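Local structure of lipase (Pelosinus fermentans, 5AH0) at residues 34-39 against 368-373. The protein hydrolyses ester bonds as a lipase of the alpha/beta-hydrolase fold and also breaks down the polyester poly(butylene adipate-co-terephthalate). Sequence-based numbering, arbitrary orientation.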
loop_
_atom_site.group_PDB
_atom_site.type_symbol
_atom_site.label_atom_id
_atom_site.label_comp_id
_atom_site.label_asym_id
_atom_site.label_seq_id
_atom_site.Cartn_x
_atom_site.Cartn_y
_atom_site.Cartn_z
ATOM N N GLN A 34 -4.566 10.139 14.845
ATOM C CA GLN A 34 -5.292 10.880 15.879
ATOM C C GLN A 34 -4.745 12.292 16.084
ATOM O O GLN A 34 -5.514 13.226 16.333
ATOM C CB GLN A 34 -5.273 10.116 17.207
ATOM C CG GLN A 34 -6.277 8.962 17.265
ATOM C CD GLN A 34 -6.400 8.363 18.659
ATOM O OE1 GLN A 34 -5.718 8.791 19.595
ATOM N NE2 GLN A 34 -7.272 7.367 18.802
ATOM N N GLU A 35 -3.425 12.448 15.987
ATOM C CA GLU A 35 -2.829 13.770 16.143
ATOM C C GLU A 35 -3.263 14.684 15.008
ATOM O O GLU A 35 -3.669 15.822 15.245
ATOM C CB GLU A 35 -1.302 13.695 16.195
ATOM C CG GLU A 35 -0.738 12.821 17.299
ATOM C CD GLU A 35 -1.214 13.246 18.656
ATOM O OE1 GLU A 35 -1.507 14.446 18.821
ATOM O OE2 GLU A 35 -1.305 12.387 19.557
ATOM N N LEU A 36 -3.216 14.173 13.784
ATOM C CA LEU A 36 -3.693 14.938 12.644
ATOM C C LEU A 36 -5.144 15.384 12.862
ATOM O O LEU A 36 -5.482 16.556 12.648
ATOM C CB LEU A 36 -3.581 14.120 11.362
ATOM C CG LEU A 36 -2.197 13.945 10.743
ATOM C CD1 LEU A 36 -2.320 13.289 9.374
ATOM C CD2 LEU A 36 -1.483 15.283 10.637
ATOM N N SER A 37 -5.990 14.472 13.335
ATOM C CA SER A 37 -7.380 14.820 13.604
ATOM C C SER A 37 -7.471 15.891 14.693
ATOM O O SER A 37 -8.281 16.823 14.582
ATOM C CB SER A 37 -8.182 13.574 14.007
ATOM O OG SER A 37 -8.273 12.631 12.939
ATOM N N SER A 38 -6.619 15.791 15.719
ATOM C CA SER A 38 -6.597 16.793 16.791
ATOM C C SER A 38 -6.149 18.156 16.305
ATOM O O SER A 38 -6.538 19.175 16.873
ATOM C CB SER A 38 -5.688 16.356 17.936
ATOM O OG SER A 38 -6.322 15.378 18.735
ATOM N N TYR A 39 -5.322 18.180 15.263
ATOM C CA TYR A 39 -4.935 19.454 14.657
ATOM C C TYR A 39 -6.041 20.014 13.767
ATOM O O TYR A 39 -5.919 21.125 13.269
ATOM C CB TYR A 39 -3.669 19.310 13.821
ATOM C CG TYR A 39 -2.392 19.313 14.601
ATOM C CD1 TYR A 39 -2.117 20.309 15.544
ATOM C CD2 TYR A 39 -1.445 18.312 14.398
ATOM C CE1 TYR A 39 -0.915 20.308 16.255
ATOM C CE2 TYR A 39 -0.250 18.302 15.094
ATOM C CZ TYR A 39 0.011 19.292 16.021
ATOM O OH TYR A 39 1.207 19.241 16.694
ATOM N N LEU A 368 10.008 10.218 9.289
ATOM C CA LEU A 368 9.201 11.391 8.946
ATOM C C LEU A 368 8.331 11.738 10.133
ATOM O O LEU A 368 7.697 10.866 10.707
ATOM C CB LEU A 368 8.329 11.116 7.738
ATOM C CG LEU A 368 9.100 10.941 6.438
ATOM C CD1 LEU A 368 8.118 10.869 5.272
ATOM C CD2 LEU A 368 10.111 12.080 6.260
ATOM N N THR A 369 8.290 13.009 10.501
ATOM C CA THR A 369 7.652 13.416 11.749
ATOM C C THR A 369 6.145 13.652 11.663
ATOM O O THR A 369 5.559 13.700 10.576
ATOM C CB THR A 369 8.276 14.696 12.265
ATOM O OG1 THR A 369 8.087 15.716 11.280
ATOM C CG2 THR A 369 9.781 14.495 12.525
ATOM N N LEU A 370 5.525 13.781 12.830
ATOM C CA LEU A 370 4.136 14.186 12.910
ATOM C C LEU A 370 3.978 15.526 12.206
ATOM O O LEU A 370 3.012 15.763 11.467
ATOM C CB LEU A 370 3.677 14.275 14.368
ATOM C CG LEU A 370 2.366 15.020 14.622
ATOM C CD1 LEU A 370 1.260 14.385 13.808
ATOM C CD2 LEU A 370 2.009 14.978 16.107
ATOM N N SER A 371 4.943 16.400 12.446
ATOM C CA SER A 371 4.936 17.720 11.854
ATOM C C SER A 371 5.050 17.616 10.332
ATOM O O SER A 371 4.422 18.386 9.611
ATOM C CB SER A 371 6.067 18.552 12.445
ATOM O OG SER A 371 6.156 19.815 11.828
ATOM N N TRP A 372 5.830 16.658 9.830
ATOM C CA TRP A 372 5.927 16.472 8.377
ATOM C C TRP A 372 4.572 16.102 7.756
ATOM O O TRP A 372 4.175 16.654 6.728
ATOM C CB TRP A 372 6.945 15.402 8.036
ATOM C CG TRP A 372 7.243 15.260 6.553
ATOM C CD1 TRP A 372 8.243 15.880 5.861
ATOM C CD2 TRP A 372 6.547 14.446 5.597
ATOM N NE1 TRP A 372 8.219 15.497 4.542
ATOM C CE2 TRP A 372 7.183 14.625 4.351
ATOM C CE3 TRP A 372 5.439 13.597 5.671
ATOM C CZ2 TRP A 372 6.755 13.980 3.191
ATOM C CZ3 TRP A 372 5.016 12.953 4.517
ATOM C CH2 TRP A 372 5.668 13.153 3.292
ATOM N N TYR A 373 3.871 15.168 8.391
ATOM C CA TYR A 373 2.548 14.755 7.926
ATOM C C TYR A 373 1.509 15.862 8.096
ATOM O O TYR A 373 0.588 15.978 7.288
ATOM C CB TYR A 373 2.101 13.475 8.645
ATOM C CG TYR A 373 2.669 12.246 7.973
ATOM C CD1 TYR A 373 2.030 11.687 6.874
ATOM C CD2 TYR A 373 3.869 11.668 8.403
ATOM C CE1 TYR A 373 2.544 10.573 6.226
ATOM C CE2 TYR A 373 4.391 10.545 7.757
ATOM C CZ TYR A 373 3.715 10.007 6.668
ATOM O OH TYR A 373 4.202 8.901 6.011
#
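Leu370, in the first turn of helix 370-380, reaches across to helix 32-38 and sets both its methyl groups against Glu35. With CG anti to the backbone N (chi1 165°), the branch is carried toward helix 32-38, where it crosses the Glu35 side chain at about a right angle. Leu370 CD1 and CD2 each come within 3.6 Å of Glu35 CB. CD2 also packs on Glu35 CG, so the contact uses the aliphatic base of the glutamate, whose chain then bends at chi2 (-57°) and carries the carboxylate away. Tyr39 and Leu370 reach toward each other tip to tip, Tyr39 CE2 lying 4.1 Å from Leu370 CD2; the Tyr39 ring also makes a cation-pi contact with Lys374. In the alpha/beta-hydrolase fold of this lipase, the contact, without a hydrogen bond between the segments, joins the helix between parallel strands 6-9 and 43-46 to the last helix of the chain. Deeper in, buried Leu36 extends CD2 to the backbone of Tyr373, 4.0 Å from its C atom, and more loosely to Leu370 CD1. The Tyr373 ring leads away from Leu36 toward Tyr32, and its OH is hydrogen-bonded to Ala360 O.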